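Local coordinates for ABC transporter binding protein AcbH (PDB 3OO8) that serves as the extracellular solute receptor of an ABC transporter, binding D-galactose with an exclusive preference for the beta-pyranose form, at residues 28-33 / 82-87; 76-81 / 304-309; 144-149 / 280-285. The protein carries 2 engineered substitutions. All coordinates share one frame; numbering follows the deposited sequence.

Contact 1. Residues 28-33 / 82-87; sequences GPITFG and PDSLAT
Gly-33 O takes the backbone N-H of Thr-87 at 2.9 Å, almost head-on to the carbonyl (C=O...N 168°), and two lesser contacts join it there: a weak bond from Thr-87 OG1, and the CA-H of Ala-86 with CA 3.2 Å from the oxygen. Thr-87 OG1 also meets the backbone N of Asn-35. The same glycine's N gives a nearly straight bond of 2.9 Å to Leu-85 O, two residues before Thr-87 on the partner strand. These bonds zip the strand 30-33 to 85-87 in parallel, with Phe-32 bridged to Leu-85 and Gly-33 to Ala-86. Before the second strand starts, Ser-84 takes over: its OG accepts Thr-31 N at 3.2 Å and Lys-310 O also bonds to it, while its own N reaches Thr-31 OG1 at 3.3 Å and, weakly, Thr-31 O. With chi1 at 53°, OG1 of Thr-31 is tucked between its own N and carbonyl carbon, where it can meet Ser-84 N and a water, which donates to Ser-84 OG. Asp-83 lies over Gly-33, its OD2 3.2 Å from Gly-33 CA, which leaves the carboxylate directly against the glycine's backbone; Tyr-77 OH and Asn-63 ND2 hold the two oxygens. On the other face of the sheet the Phe-32 ring lies across Leu-85, whose CB sits over the ring centre, 3.6 Å from the centroid in a CH-pi contact. Ile-30 CD1 meets Leu-85 CD1 at 3.7 Å, and helix 312-322 covers this pair. Strand 60-64 bonds to the other edge of 30-34. These three parallel strands are part of the mixed, helix-flanked sheet of one lobe of a class 2 solute-binding protein.

Contact 2. Residues 76-81 / 304-309; sequences NYLQGT and ILPKKG
Lys-308 reaches across to the end of helix 67-79 and gives its NZ to two successive carbonyls, Gly-80 O at 2.8 Å and Gln-79 O at 3.0 Å. The two bonds differ in approach: NZ lies in the carbonyl plane of Gly-80, on a lone pair, but stands 42° out of the plane of the Gln-79 carbonyl. A bend in the lysine chain (chi3 80°) brings the ammonium round to both oxygens, with CD passing 3.7 Å from Leu-78 O. A positive charge set against the carbonyls at a helix C-terminus probably gains from the negative end of the helix dipole, and Gly-80 is where the chain leaves helical geometry. A water bridges the two segments, donating to Leu-78 O at 2.7 Å and accepting Lys-308 N at 3.0 Å. Deeper in, the contact is apolar: Leu-78 CD2 rests 3.8 Å from Pro-306 CG, the two side chains crossing at about a right angle, and Ile-304 CD1 lies more loosely at 4.3 Å from the same methyl. A type I turn from Pro-306 to Gly-309, closed by Gly-309 N to Pro-306 O at 2.9 Å, sets the lysine facing the helix end. Pro-82, in the loop after the helix, touches both Pro-306 and Lys-308, while Phe-97 of helix 92-99 packs on Leu-78.

Contact 3. Residues 144-149 / 280-285; sequences VFYNKS and DFFVFP
Val-144 exchanges both backbone bonds with Phe-282, its N reaching Phe-282 O at 2.9 Å and its O accepting Phe-282 N at 2.8 Å. Its CB lies over the Phe-282 ring toward the rim, in a CH-pi contact, while Val-144 CG1 touches Phe-282 CZ at 3.5 Å. Phe-145 turns to the other face, where Phe-281 CB sits over one face of its ring, toward the rim, also CH-pi, and the Phe-281 ring comes edge-on in an offset edge-to-face pair, planes at 62°. Tyr-146 returns to the valine's face and pairs with Asp-280 through two backbone bonds. A chi1 of 66° swings its ring over the opposite strand, where Tyr-146 CD2 meets Phe-282 CD2 at 3.7 Å and OH donates to a water that in turn donates to Phe-281 O. An alanine in place of Phe-282 would probably leave Val-144 and Tyr-146 without the ring they share and open a gap beside Met-259. Lys-148, starting helix 148-154, lays CD 3.5 Å from Asp-280 OD2, though its NZ bonds to Pro-277 O. This antiparallel ladder joins 134-147 to 279-282 in the sheet of a class 2 solute-binding protein, near galactose-binding Trp-142 and Gln-266.

How the contacts relate
Contacts 1 and 2 are neighbours, their centres 9 Å apart, and they touch directly: Asp-83 O packs 3.5 Å from Pro-306 CG, and Ile-304 N lies 2.9 Å from Ala-86 O, which adds strand 301-304 antiparallel to 85-89. Their segments alternate along the chain, so the two interlock. Contact 3 is on the opposite side of the chain's centre, about 41 Å from contact 1 between centres, although both reach the same mixed sheet. Contacts 1 and 3 each lie near residues that bind beta-D-galactose, the sugar not being bound to this chain here: the side chain of Thr-87 is about 6 Å from that of Gln-71, and that of Phe-145 about 7 Å from those of Trp-142 and Gln-266. This is consistent with a sugar site between two lobes.

Contact 1. Residues 28-33 / 82-87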
loop_
_atom_site.group_PDB
_atom_site.type_symbol
_atom_site.label_atom_id
_atom_site.label_comp_id
_atom_site.label_asym_id
_atom_site.label_seq_id
_atom_site.Cartn_x
_atom_site.Cartn_y
_atom_site.Cartn_z
ATOM N N GLY A 28 22.995 22.970 -11.209
ATOM C CA GLY A 28 24.174 22.091 -11.348
ATOM C C GLY A 28 23.805 20.636 -11.154
ATOM O O GLY A 28 22.759 20.361 -10.560
ATOM N N PRO A 29 24.640 19.700 -11.636
ATOM C CA PRO A 29 24.276 18.256 -11.565
ATOM C C PRO A 29 23.934 17.783 -10.156
ATOM O O PRO A 29 24.711 18.008 -9.220
ATOM C CB PRO A 29 25.534 17.524 -12.035
ATOM C CG PRO A 29 26.352 18.538 -12.748
ATOM C CD PRO A 29 25.954 19.921 -12.269
ATOM N N ILE A 30 22.781 17.137 -10.011
ATOM C CA ILE A 30 22.454 16.472 -8.748
ATOM C C ILE A 30 22.759 14.983 -8.789
ATOM O O ILE A 30 22.862 14.406 -9.857
ATOM C CB ILE A 30 20.976 16.708 -8.340
ATOM C CG1 ILE A 30 20.005 16.006 -9.292
ATOM C CG2 ILE A 30 20.676 18.196 -8.276
ATOM C CD1 ILE A 30 18.585 15.764 -8.704
ATOM N N THR A 31 22.906 14.360 -7.619
ATOM C CA THR A 31 22.936 12.913 -7.552
ATOM C C THR A 31 21.599 12.408 -7.015
ATOM O O THR A 31 20.892 13.111 -6.295
ATOM C CB THR A 31 24.092 12.412 -6.673
ATOM O OG1 THR A 31 24.031 13.047 -5.386
ATOM C CG2 THR A 31 25.430 12.745 -7.365
ATOM N N PHE A 32 21.276 11.166 -7.363
ATOM C CA PHE A 32 19.984 10.608 -7.002
ATOM C C PHE A 32 20.198 9.202 -6.478
ATOM O O PHE A 32 20.662 8.326 -7.199
ATOM C CB PHE A 32 19.061 10.536 -8.234
ATOM C CG PHE A 32 17.619 10.769 -7.909
ATOM C CD1 PHE A 32 16.888 11.703 -8.615
ATOM C CD2 PHE A 32 16.986 10.015 -6.918
ATOM C CE1 PHE A 32 15.551 11.937 -8.313
ATOM C CE2 PHE A 32 15.632 10.238 -6.616
ATOM C CZ PHE A 32 14.925 11.230 -7.315
ATOM N N GLY A 33 19.855 8.986 -5.213
ATOM C CA GLY A 33 19.961 7.657 -4.620
ATOM C C GLY A 33 18.729 6.879 -4.996
ATOM O O GLY A 33 17.611 7.295 -4.667
ATOM N N PRO A 82 24.539 11.492 1.988
ATOM C CA PRO A 82 23.522 11.022 1.029
ATOM C C PRO A 82 23.529 11.810 -0.286
ATOM O O PRO A 82 24.179 12.867 -0.412
ATOM C CB PRO A 82 22.221 11.229 1.809
ATOM C CG PRO A 82 22.507 12.479 2.617
ATOM C CD PRO A 82 23.920 12.180 3.130
ATOM N N ASP A 83 22.789 11.291 -1.259
ATOM C CA ASP A 83 22.604 11.949 -2.558
ATOM C C ASP A 83 21.656 13.133 -2.396
ATOM O O ASP A 83 21.040 13.305 -1.331
ATOM C CB ASP A 83 22.043 10.931 -3.554
ATOM C CG ASP A 83 22.960 9.753 -3.718
ATOM O OD1 ASP A 83 24.009 9.905 -4.387
ATOM O OD2 ASP A 83 22.646 8.679 -3.173
ATOM N N SER A 84 21.492 13.913 -3.466
ATOM C CA SER A 84 20.707 15.146 -3.424
ATOM C C SER A 84 19.222 14.891 -3.201
ATOM O O SER A 84 18.488 15.728 -2.637
ATOM C CB SER A 84 20.843 15.878 -4.771
ATOM O OG SER A 84 22.206 16.163 -5.091
ATOM N N LEU A 85 18.789 13.777 -3.783
ATOM C CA LEU A 85 17.433 13.258 -3.705
ATOM C C LEU A 85 17.542 11.757 -3.520
ATOM O O LEU A 85 18.559 11.167 -3.851
ATOM C CB LEU A 85 16.701 13.489 -5.047
ATOM C CG LEU A 85 16.361 14.956 -5.278
ATOM C CD1 LEU A 85 15.650 15.204 -6.606
ATOM C CD2 LEU A 85 15.477 15.460 -4.112
ATOM N N ALA A 86 16.492 11.147 -2.984
ATOM C CA ALA A 86 16.445 9.693 -2.887
ATOM C C ALA A 86 15.050 9.084 -3.020
ATOM O O ALA A 86 14.049 9.703 -2.748
ATOM C CB ALA A 86 17.114 9.233 -1.557
ATOM N N THR A 87 14.996 7.854 -3.478
ATOM C CA THR A 87 13.768 7.120 -3.480
ATOM C C THR A 87 13.343 6.693 -2.083
ATOM O O THR A 87 14.156 6.186 -1.319
ATOM C CB THR A 87 13.984 5.806 -4.231
ATOM O OG1 THR A 87 15.159 5.136 -3.735
ATOM C CG2 THR A 87 14.160 6.088 -5.734
HETATM O O HOH W 1 25.401 15.396 -4.878
#

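Contact 2. Residues 76-81 / 304-309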
loop_
_atom_site.group_PDB
_atom_site.type_symbol
_atom_site.label_atom_id
_atom_site.label_comp_id
_atom_site.label_asym_id
_atom_site.label_seq_id
_atom_site.Cartn_x
_atom_site.Cartn_y
_atom_site.Cartn_z
ATOM N N ASN A 76 21.483 5.007 8.187
ATOM C CA ASN A 76 22.929 5.276 8.105
ATOM C C ASN A 76 23.235 6.141 6.886
ATOM O O ASN A 76 24.050 7.072 6.937
ATOM C CB ASN A 76 23.712 3.964 7.980
ATOM C CG ASN A 76 25.226 4.178 7.929
ATOM O OD1 ASN A 76 25.803 4.850 8.786
ATOM N ND2 ASN A 76 25.871 3.598 6.932
ATOM N N TYR A 77 22.551 5.822 5.788
ATOM C CA TYR A 77 22.678 6.572 4.539
ATOM C C TYR A 77 22.337 8.049 4.694
ATOM O O TYR A 77 23.097 8.917 4.254
ATOM C CB TYR A 77 21.826 5.903 3.463
ATOM C CG TYR A 77 21.616 6.716 2.191
ATOM C CD1 TYR A 77 22.557 6.709 1.163
ATOM C CD2 TYR A 77 20.434 7.434 2.002
ATOM C CE1 TYR A 77 22.347 7.457 -0.014
ATOM C CE2 TYR A 77 20.214 8.146 0.830
ATOM C CZ TYR A 77 21.168 8.155 -0.171
ATOM O OH TYR A 77 20.921 8.867 -1.345
ATOM N N LEU A 78 21.202 8.345 5.327
ATOM C CA LEU A 78 20.782 9.719 5.532
ATOM C C LEU A 78 21.729 10.458 6.476
ATOM O O LEU A 78 21.907 11.676 6.380
ATOM C CB LEU A 78 19.360 9.739 6.113
ATOM C CG LEU A 78 18.301 9.246 5.117
ATOM C CD1 LEU A 78 16.962 9.046 5.803
ATOM C CD2 LEU A 78 18.177 10.236 3.954
ATOM N N GLN A 79 22.350 9.725 7.390
ATOM C CA GLN A 79 23.220 10.387 8.372
ATOM C C GLN A 79 24.645 10.602 7.888
ATOM O O GLN A 79 25.396 11.361 8.499
ATOM C CB GLN A 79 23.197 9.620 9.689
ATOM C CG GLN A 79 21.798 9.580 10.269
ATOM C CD GLN A 79 21.728 8.923 11.616
ATOM O OE1 GLN A 79 22.194 9.477 12.609
ATOM N NE2 GLN A 79 21.104 7.750 11.671
ATOM N N GLY A 80 25.008 9.949 6.787
ATOM C CA GLY A 80 26.341 10.059 6.222
ATOM C C GLY A 80 26.491 11.179 5.215
ATOM O O GLY A 80 26.481 12.365 5.565
ATOM N N THR A 81 26.641 10.800 3.958
ATOM C CA THR A 81 26.798 11.769 2.880
ATOM C C THR A 81 25.844 11.335 1.755
ATOM O O THR A 81 26.275 10.864 0.700
ATOM C CB THR A 81 28.261 11.819 2.396
ATOM O OG1 THR A 81 28.659 10.524 1.949
ATOM C CG2 THR A 81 29.202 12.230 3.546
ATOM N N ILE A 304 12.321 11.702 -1.569
ATOM C CA ILE A 304 12.647 12.593 -0.459
ATOM C C ILE A 304 13.925 13.374 -0.760
ATOM O O ILE A 304 14.715 13.026 -1.654
ATOM C CB ILE A 304 12.891 11.812 0.841
ATOM C CG1 ILE A 304 14.044 10.801 0.643
ATOM C CG2 ILE A 304 11.579 11.181 1.312
ATOM C CD1 ILE A 304 14.405 9.969 1.893
ATOM N N LEU A 305 14.120 14.438 0.018
ATOM C CA LEU A 305 15.301 15.298 -0.098
ATOM C C LEU A 305 16.139 15.225 1.196
ATOM O O LEU A 305 15.800 15.896 2.197
ATOM C CB LEU A 305 14.827 16.734 -0.330
ATOM C CG LEU A 305 15.778 17.729 -1.050
ATOM C CD1 LEU A 305 15.021 19.014 -1.462
ATOM C CD2 LEU A 305 17.035 18.047 -0.204
ATOM N N PRO A 306 17.212 14.423 1.196
ATOM C CA PRO A 306 18.031 14.251 2.409
ATOM C C PRO A 306 18.594 15.580 2.873
ATOM O O PRO A 306 19.149 16.320 2.057
ATOM C CB PRO A 306 19.154 13.335 1.938
ATOM C CG PRO A 306 18.467 12.455 0.868
ATOM C CD PRO A 306 17.639 13.497 0.133
ATOM N N LYS A 307 18.383 15.912 4.144
ATOM C CA LYS A 307 18.936 17.180 4.661
ATOM C C LYS A 307 20.436 17.319 4.386
ATOM O O LYS A 307 20.902 18.418 4.057
ATOM C CB LYS A 307 18.666 17.365 6.162
ATOM C CG LYS A 307 19.158 18.727 6.679
ATOM C CD LYS A 307 18.901 18.948 8.159
ATOM C CE LYS A 307 17.448 19.288 8.467
ATOM N NZ LYS A 307 17.180 19.394 9.947
ATOM N N LYS A 308 21.180 16.224 4.515
ATOM C CA LYS A 308 22.636 16.214 4.322
ATOM C C LYS A 308 23.039 16.111 2.858
ATOM O O LYS A 308 24.234 16.124 2.517
ATOM C CB LYS A 308 23.322 15.141 5.185
ATOM C CG LYS A 308 23.197 15.347 6.685
ATOM C CD LYS A 308 24.154 14.413 7.443
ATOM C CE LYS A 308 25.575 14.977 7.429
ATOM N NZ LYS A 308 26.628 13.998 7.836
ATOM N N GLY A 309 22.044 16.026 1.974
ATOM C CA GLY A 309 22.340 16.010 0.542
ATOM C C GLY A 309 22.852 17.362 0.082
ATOM O O GLY A 309 22.664 18.383 0.756
HETATM O O HOH W 2 20.176 13.572 5.449
#

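Contact 3. Residues 144-149 / 280-285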
loop_
_atom_site.group_PDB
_atom_site.type_symbol
_atom_site.label_atom_id
_atom_site.label_comp_id
_atom_site.label_asym_id
_atom_site.label_seq_id
_atom_site.Cartn_x
_atom_site.Cartn_y
_atom_site.Cartn_z
ATOM N N VAL A 144 -10.854 -6.454 -3.360
ATOM C CA VAL A 144 -11.374 -7.839 -3.504
ATOM C C VAL A 144 -11.571 -8.133 -4.993
ATOM O O VAL A 144 -12.397 -7.510 -5.680
ATOM C CB VAL A 144 -12.779 -7.970 -2.838
ATOM C CG1 VAL A 144 -13.217 -9.428 -2.929
ATOM C CG2 VAL A 144 -12.808 -7.491 -1.375
ATOM N N PHE A 145 -10.846 -9.133 -5.483
ATOM C CA PHE A 145 -10.892 -9.508 -6.908
ATOM C C PHE A 145 -11.882 -10.627 -7.122
ATOM O O PHE A 145 -12.150 -11.371 -6.201
ATOM C CB PHE A 145 -9.498 -9.966 -7.343
ATOM C CG PHE A 145 -8.533 -8.831 -7.412
ATOM C CD1 PHE A 145 -8.387 -8.094 -8.590
ATOM C CD2 PHE A 145 -7.746 -8.532 -6.308
ATOM C CE1 PHE A 145 -7.531 -6.998 -8.664
ATOM C CE2 PHE A 145 -6.852 -7.431 -6.357
ATOM C CZ PHE A 145 -6.747 -6.676 -7.541
ATOM N N TYR A 146 -12.467 -10.635 -8.316
ATOM C CA TYR A 146 -13.429 -11.688 -8.700
ATOM C C TYR A 146 -13.422 -11.811 -10.215
ATOM O O TYR A 146 -12.820 -11.017 -10.917
ATOM C CB TYR A 146 -14.826 -11.316 -8.223
ATOM C CG TYR A 146 -15.426 -10.093 -8.875
ATOM C CD1 TYR A 146 -16.329 -10.211 -9.920
ATOM C CD2 TYR A 146 -15.075 -8.808 -8.449
ATOM C CE1 TYR A 146 -16.888 -9.087 -10.511
ATOM C CE2 TYR A 146 -15.626 -7.669 -9.033
ATOM C CZ TYR A 146 -16.544 -7.819 -10.069
ATOM O OH TYR A 146 -17.124 -6.723 -10.668
ATOM N N ASN A 147 -14.066 -12.865 -10.723
ATOM C CA ASN A 147 -14.192 -13.041 -12.175
ATOM C C ASN A 147 -15.583 -12.556 -12.637
ATOM O O ASN A 147 -16.617 -13.031 -12.137
ATOM C CB ASN A 147 -14.089 -14.545 -12.473
ATOM C CG ASN A 147 -12.724 -15.099 -12.146
ATOM O OD1 ASN A 147 -12.583 -16.024 -11.341
ATOM N ND2 ASN A 147 -11.715 -14.526 -12.746
ATOM N N LYS A 148 -15.602 -11.641 -13.602
ATOM C CA LYS A 148 -16.863 -11.036 -14.064
ATOM C C LYS A 148 -17.823 -12.073 -14.628
ATOM O O LYS A 148 -19.023 -12.050 -14.322
ATOM C CB LYS A 148 -16.593 -9.989 -15.129
ATOM C CG LYS A 148 -15.999 -8.711 -14.544
ATOM C CD LYS A 148 -15.641 -7.711 -15.642
ATOM C CE LYS A 148 -14.473 -8.167 -16.453
ATOM N NZ LYS A 148 -14.000 -7.057 -17.345
ATOM N N SER A 149 -17.275 -12.963 -15.451
ATOM C CA SER A 149 -18.095 -14.025 -16.040
ATOM C C SER A 149 -18.816 -14.898 -15.003
ATOM O O SER A 149 -19.957 -15.350 -15.230
ATOM C CB SER A 149 -17.245 -14.869 -16.997
ATOM O OG SER A 149 -16.322 -15.683 -16.286
ATOM N N ASP A 280 -11.930 -8.440 -12.348
ATOM C CA ASP A 280 -12.383 -7.129 -11.899
ATOM C C ASP A 280 -12.199 -7.114 -10.384
ATOM O O ASP A 280 -11.711 -8.091 -9.770
ATOM C CB ASP A 280 -13.864 -6.937 -12.269
ATOM C CG ASP A 280 -14.273 -5.482 -12.429
ATOM O OD1 ASP A 280 -13.633 -4.567 -11.882
ATOM O OD2 ASP A 280 -15.293 -5.244 -13.128
ATOM N N PHE A 281 -12.562 -6.002 -9.762
ATOM C CA PHE A 281 -12.501 -5.956 -8.301
ATOM C C PHE A 281 -13.517 -5.009 -7.744
ATOM O O PHE A 281 -14.118 -4.216 -8.479
ATOM C CB PHE A 281 -11.117 -5.543 -7.779
ATOM C CG PHE A 281 -10.698 -4.130 -8.150
ATOM C CD1 PHE A 281 -11.062 -3.057 -7.347
ATOM C CD2 PHE A 281 -9.844 -3.908 -9.236
ATOM C CE1 PHE A 281 -10.647 -1.758 -7.646
ATOM C CE2 PHE A 281 -9.415 -2.622 -9.537
ATOM C CZ PHE A 281 -9.808 -1.547 -8.764
ATOM N N PHE A 282 -13.791 -5.179 -6.456
ATOM C CA PHE A 282 -14.577 -4.195 -5.717
ATOM C C PHE A 282 -13.850 -3.854 -4.427
ATOM O O PHE A 282 -13.045 -4.638 -3.943
ATOM C CB PHE A 282 -16.042 -4.628 -5.498
ATOM C CG PHE A 282 -16.215 -5.966 -4.775
ATOM C CD1 PHE A 282 -16.152 -6.014 -3.384
ATOM C CD2 PHE A 282 -16.452 -7.135 -5.476
ATOM C CE1 PHE A 282 -16.319 -7.182 -2.701
ATOM C CE2 PHE A 282 -16.603 -8.324 -4.789
ATOM C CZ PHE A 282 -16.544 -8.347 -3.394
ATOM N N VAL A 283 -14.064 -2.643 -3.896
ATOM C CA VAL A 283 -13.438 -2.331 -2.618
ATOM C C VAL A 283 -14.063 -3.130 -1.477
ATOM O O VAL A 283 -15.240 -3.516 -1.515
ATOM C CB VAL A 283 -13.444 -0.801 -2.328
ATOM C CG1 VAL A 283 -12.849 -0.093 -3.517
ATOM C CG2 VAL A 283 -14.853 -0.252 -2.052
ATOM N N PHE A 284 -13.272 -3.380 -0.440
ATOM C CA PHE A 284 -13.821 -4.136 0.680
ATOM C C PHE A 284 -15.093 -3.455 1.185
ATOM O O PHE A 284 -15.117 -2.213 1.333
ATOM C CB PHE A 284 -12.790 -4.232 1.794
ATOM C CG PHE A 284 -13.069 -5.345 2.786
ATOM C CD1 PHE A 284 -12.477 -6.594 2.600
ATOM C CD2 PHE A 284 -13.883 -5.141 3.897
ATOM C CE1 PHE A 284 -12.684 -7.645 3.497
ATOM C CE2 PHE A 284 -14.098 -6.177 4.816
ATOM C CZ PHE A 284 -13.518 -7.433 4.605
ATOM N N PRO A 285 -16.165 -4.224 1.453
ATOM C CA PRO A 285 -17.455 -3.598 1.830
ATOM C C PRO A 285 -17.435 -2.782 3.123
ATOM O O PRO A 285 -16.545 -2.940 3.955
ATOM C CB PRO A 285 -18.401 -4.797 1.965
ATOM C CG PRO A 285 -17.822 -5.772 0.955
ATOM C CD PRO A 285 -16.338 -5.684 1.246
HETATM O O HOH W 3 -16.682 -4.214 -9.594
#